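Local coordinates for RNA-binding protein, putative (Trypanosoma brucei, PDB 6E4O) that binds and remodels RNA through its RNA recognition motif, as part of kinetoplastid RNA editing, at residues A[20-23]-A[24-27]; A[35-38]-A[39-42]. All coordinates share one frame; numbering follows the deposited sequence.

Contact 1: residues A[20-23]-A[24-27]; sequences LKDH and LRQA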
loop_
_atom_site.group_PDB
_atom_site.type_symbol
_atom_site.label_atom_id
_atom_site.label_comp_id
_atom_site.label_asym_id
_atom_site.label_seq_id
_atom_site.Cartn_x
_atom_site.Cartn_y
_atom_site.Cartn_z
ATOM N N LEU A 20 6.198 0.461 -4.127
ATOM C CA LEU A 20 4.916 0.504 -3.431
ATOM C C LEU A 20 4.924 1.597 -2.380
ATOM O O LEU A 20 3.954 2.345 -2.230
ATOM C CB LEU A 20 4.624 -0.842 -2.772
ATOM C CG LEU A 20 3.316 -0.874 -1.977
ATOM C CD1 LEU A 20 2.138 -0.497 -2.869
ATOM C CD2 LEU A 20 3.108 -2.256 -1.367
ATOM N N LYS A 21 6.024 1.692 -1.647
ATOM C CA LYS A 21 6.144 2.714 -0.621
ATOM C C LYS A 21 5.973 4.105 -1.229
ATOM O O LYS A 21 5.230 4.931 -0.699
ATOM C CB LYS A 21 7.487 2.618 0.104
ATOM C CG LYS A 21 7.688 3.713 1.144
ATOM C CD LYS A 21 9.028 3.566 1.843
ATOM C CE LYS A 21 9.281 4.696 2.832
ATOM N NZ LYS A 21 10.540 4.470 3.599
ATOM N N ASP A 22 6.652 4.368 -2.341
ATOM C CA ASP A 22 6.542 5.678 -2.975
ATOM C C ASP A 22 5.116 5.972 -3.427
ATOM O O ASP A 22 4.646 7.107 -3.316
ATOM C CB ASP A 22 7.513 5.827 -4.153
ATOM C CG ASP A 22 8.924 6.148 -3.707
ATOM O OD1 ASP A 22 9.103 6.636 -2.570
ATOM O OD2 ASP A 22 9.859 5.915 -4.500
ATOM N N HIS A 23 4.438 4.957 -3.951
ATOM C CA HIS A 23 3.050 5.105 -4.365
ATOM C C HIS A 23 2.175 5.519 -3.171
ATOM O O HIS A 23 1.338 6.421 -3.266
ATOM C CB HIS A 23 2.545 3.799 -4.984
ATOM C CG HIS A 23 1.152 3.885 -5.528
ATOM N ND1 HIS A 23 0.829 4.635 -6.635
ATOM C CD2 HIS A 23 0.005 3.294 -5.117
ATOM C CE1 HIS A 23 -0.468 4.513 -6.881
ATOM N NE2 HIS A 23 -0.987 3.705 -5.976
ATOM N N LEU A 24 2.388 4.862 -2.039
ATOM C CA LEU A 24 1.543 5.064 -0.866
ATOM C C LEU A 24 1.917 6.310 -0.070
ATOM O O LEU A 24 1.172 6.742 0.812
ATOM C CB LEU A 24 1.584 3.815 0.021
ATOM C CG LEU A 24 0.923 2.597 -0.619
ATOM C CD1 LEU A 24 1.180 1.355 0.232
ATOM C CD2 LEU A 24 -0.566 2.823 -0.803
ATOM N N ARG A 25 3.072 6.896 -0.373
ATOM C CA ARG A 25 3.454 8.147 0.278
ATOM C C ARG A 25 2.485 9.259 -0.106
ATOM O O ARG A 25 2.482 10.325 0.500
ATOM C CB ARG A 25 4.889 8.554 -0.069
ATOM C CG ARG A 25 5.960 7.805 0.712
ATOM C CD ARG A 25 7.239 8.631 0.794
ATOM N NE ARG A 25 7.943 8.677 -0.479
ATOM C CZ ARG A 25 8.629 9.724 -0.926
ATOM N NH1 ARG A 25 8.702 10.846 -0.214
ATOM N NH2 ARG A 25 9.235 9.648 -2.100
ATOM N N GLN A 26 1.664 9.011 -1.125
ATOM C CA GLN A 26 0.596 9.941 -1.467
ATOM C C GLN A 26 -0.378 10.098 -0.306
ATOM O O GLN A 26 -1.066 11.113 -0.197
ATOM C CB GLN A 26 -0.191 9.436 -2.673
ATOM C CG GLN A 26 0.553 9.491 -4.002
ATOM C CD GLN A 26 -0.328 9.012 -5.131
ATOM O OE1 GLN A 26 -1.123 9.775 -5.671
ATOM N NE2 GLN A 26 -0.214 7.733 -5.472
ATOM N N ALA A 27 -0.452 9.076 0.544
ATOM C CA ALA A 27 -1.400 9.076 1.654
ATOM C C ALA A 27 -0.741 9.438 2.977
ATOM O O ALA A 27 -1.403 9.925 3.888
ATOM C CB ALA A 27 -2.072 7.729 1.769
#
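D22 and R25 meet in a salt bridge across one turn at the end of helix 17-24. The two side chains lie side by side and point the same way. R25 presents NE and NH2 side-on, and both give hydrogen bonds to the same oxygen, each of these nitrogens lying 3.1 Å from D22 OD1. NE comes to the anti side of the carboxylate. NH2 comes from above its plane, over the same face. The carboxylate and guanidinium planes are 56° apart, so this is not a coplanar two-oxygen pairing. A bend in the R25 chain at chi3 turns the guanidinium back toward D22.

Backbone bonds follow the unwinding of the helix. L24 N still bonds L20 O at 3.0 Å. R25 N makes only weak bonds, to K21 O and D22 O. Further on, A27 N bonds L24 O, only three residues back.

Q26, its chain extended beyond CG, lays its amide beside H23. Q26 NE2 donates to H23 O at 3.0 Å, N-H...O angle 151°, and Q26 N adds a weak bond to that carbonyl. The Q26 amide nitrogen NE2 also sits over one face of the H23 ring, 3.5 Å from H23 CE1. Ring and amide planes are 71° apart. The imidazole itself is tied at NE2 to S61 OG.

The buried side carries leucines. L20 CD1 touches L24 CD1 at 3.7 Å. L20 CG lies anti to the backbone N, beside the carbonyl carbon, and from there the CD1 branch meets L24.

These leucines seat the first helix of the RNA recognition motif on its sheet. L20 packs on A41 and V43, and L24 on V43 and F45, all of strand 40-45. A27 meets R53 and A54 of helix 48-57, while K21 lies against V30 and C33 of strand 30-36.

Contact 2: residues A[35-38]-A[39-42]; sequences VFSG and GRAV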
loop_
_atom_site.group_PDB
_atom_site.type_symbol
_atom_site.label_atom_id
_atom_site.label_comp_id
_atom_site.label_asym_id
_atom_site.label_seq_id
_atom_site.Cartn_x
_atom_site.Cartn_y
_atom_site.Cartn_z
ATOM N N VAL A 35 6.797 -6.847 0.626
ATOM C CA VAL A 35 6.095 -7.525 -0.451
ATOM C C VAL A 35 6.113 -9.021 -0.218
ATOM O O VAL A 35 7.114 -9.574 0.243
ATOM C CB VAL A 35 6.734 -7.221 -1.824
ATOM C CG1 VAL A 35 6.065 -8.048 -2.921
ATOM C CG2 VAL A 35 6.618 -5.730 -2.135
ATOM N N PHE A 36 4.994 -9.668 -0.519
ATOM C CA PHE A 36 4.836 -11.105 -0.333
ATOM C C PHE A 36 4.414 -11.757 -1.643
ATOM O O PHE A 36 4.352 -11.096 -2.677
ATOM C CB PHE A 36 3.827 -11.378 0.778
ATOM C CG PHE A 36 4.285 -10.878 2.096
ATOM C CD1 PHE A 36 3.782 -9.705 2.623
ATOM C CD2 PHE A 36 5.295 -11.544 2.779
ATOM C CE1 PHE A 36 4.252 -9.224 3.841
ATOM C CE2 PHE A 36 5.769 -11.065 3.986
ATOM C CZ PHE A 36 5.251 -9.906 4.514
ATOM N N SER A 37 4.145 -13.057 -1.608
ATOM C CA SER A 37 3.826 -13.781 -2.840
ATOM C C SER A 37 2.488 -13.337 -3.404
ATOM O O SER A 37 1.654 -12.771 -2.689
ATOM C CB SER A 37 3.782 -15.289 -2.590
ATOM O OG SER A 37 2.529 -15.674 -2.042
ATOM N N GLY A 38 2.291 -13.582 -4.694
ATOM C CA GLY A 38 0.983 -13.421 -5.299
ATOM C C GLY A 38 0.547 -11.977 -5.443
ATOM O O GLY A 38 -0.650 -11.689 -5.447
ATOM N N GLY A 39 1.513 -11.070 -5.564
ATOM C CA GLY A 39 1.221 -9.666 -5.816
ATOM C C GLY A 39 0.629 -8.965 -4.600
ATOM O O GLY A 39 -0.183 -8.051 -4.715
ATOM N N ARG A 40 1.067 -9.366 -3.417
ATOM C CA ARG A 40 0.505 -8.825 -2.189
ATOM C C ARG A 40 1.573 -8.181 -1.302
ATOM O O ARG A 40 2.764 -8.443 -1.450
ATOM C CB ARG A 40 -0.220 -9.934 -1.421
ATOM C CG ARG A 40 -1.416 -10.494 -2.193
ATOM C CD ARG A 40 -1.957 -11.761 -1.540
ATOM N NE ARG A 40 -1.016 -12.867 -1.679
ATOM C CZ ARG A 40 -1.248 -14.111 -1.268
ATOM N NH1 ARG A 40 -2.405 -14.419 -0.695
ATOM N NH2 ARG A 40 -0.324 -15.047 -1.443
ATOM N N ALA A 41 1.133 -7.329 -0.386
ATOM C CA ALA A 41 2.049 -6.653 0.527
ATOM C C ALA A 41 1.328 -6.265 1.797
ATOM O O ALA A 41 0.101 -6.262 1.851
ATOM C CB ALA A 41 2.654 -5.401 -0.138
ATOM N N VAL A 42 2.095 -5.948 2.828
ATOM C CA VAL A 42 1.531 -5.374 4.047
ATOM C C VAL A 42 2.286 -4.092 4.317
ATOM O O VAL A 42 3.510 -4.065 4.247
ATOM C CB VAL A 42 1.684 -6.316 5.253
ATOM C CG1 VAL A 42 1.225 -5.623 6.544
ATOM C CG2 VAL A 42 0.897 -7.581 5.019
HETATM O O HOH W 1 4.424 -10.740 -5.356
HETATM O O HOH W 2 -2.638 -10.023 -5.813
#
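R40 reaches back across the hairpin turn and grips S37 with two nitrogens. R40 NE donates to S37 O at 2.9 Å, a nearly straight bond (N-H...O angle 164°). R40 NH2 donates to S37 OG at 3.0 Å. It also gives a second bond to S37 O from above the carbonyl plane. A bend at chi3 (-69°) swings the guanidinium over the turn, and its edge faces S37. The bonds to both S37 oxygens hold the group against the loop.

One direct bond and one water close the turn. F36 N bonds R40 O at 2.7 Å. Beyond it, the water spans F36 and G39: it donates to F36 O at 2.7 Å and accepts from G39 N at 2.9 Å. G38 and G39 both have positive phi, which favours glycine and lets the chain reverse here.

The apolar contacts are modest. F36 CE1 meets V42 CG2 at 3.9 Å, and the two side chains pass at a slant. On the other face, V35 CG2 lies 4.5 Å from A41 CB.

This is the tip of the hairpin of strands 30-36 and 40-45 in the RNA recognition motif. V35 touches W17 of helix 17-24, and A41 faces the same helix. F36 and R40 lie on the other sheet face, the one that commonly binds RNA in this fold. R40 leans on S9 of strand 5-9, and V42 on R5.

Overall arrangement
Contact 1 is partly buried, and contact 2 lies at the surface. The centres are 15 Å apart, on opposite sides of the chain's centre, yet the two touch: L20 CD2 packs against A41 CB at 3.4 Å. Contact 1 ends a helix and contact 2 is the turn of a hairpin, with most of strand 30-36 between them in the chain. Both use an arginine held by two nitrogens. In contact 1 the acceptor is a carboxylate, giving a salt bridge; in contact 2 they are the neutral carbonyl and hydroxyl oxygens of one serine. Leucines anchor the inner side of 20-27, whereas 35-42 relies more on polar bonds and water.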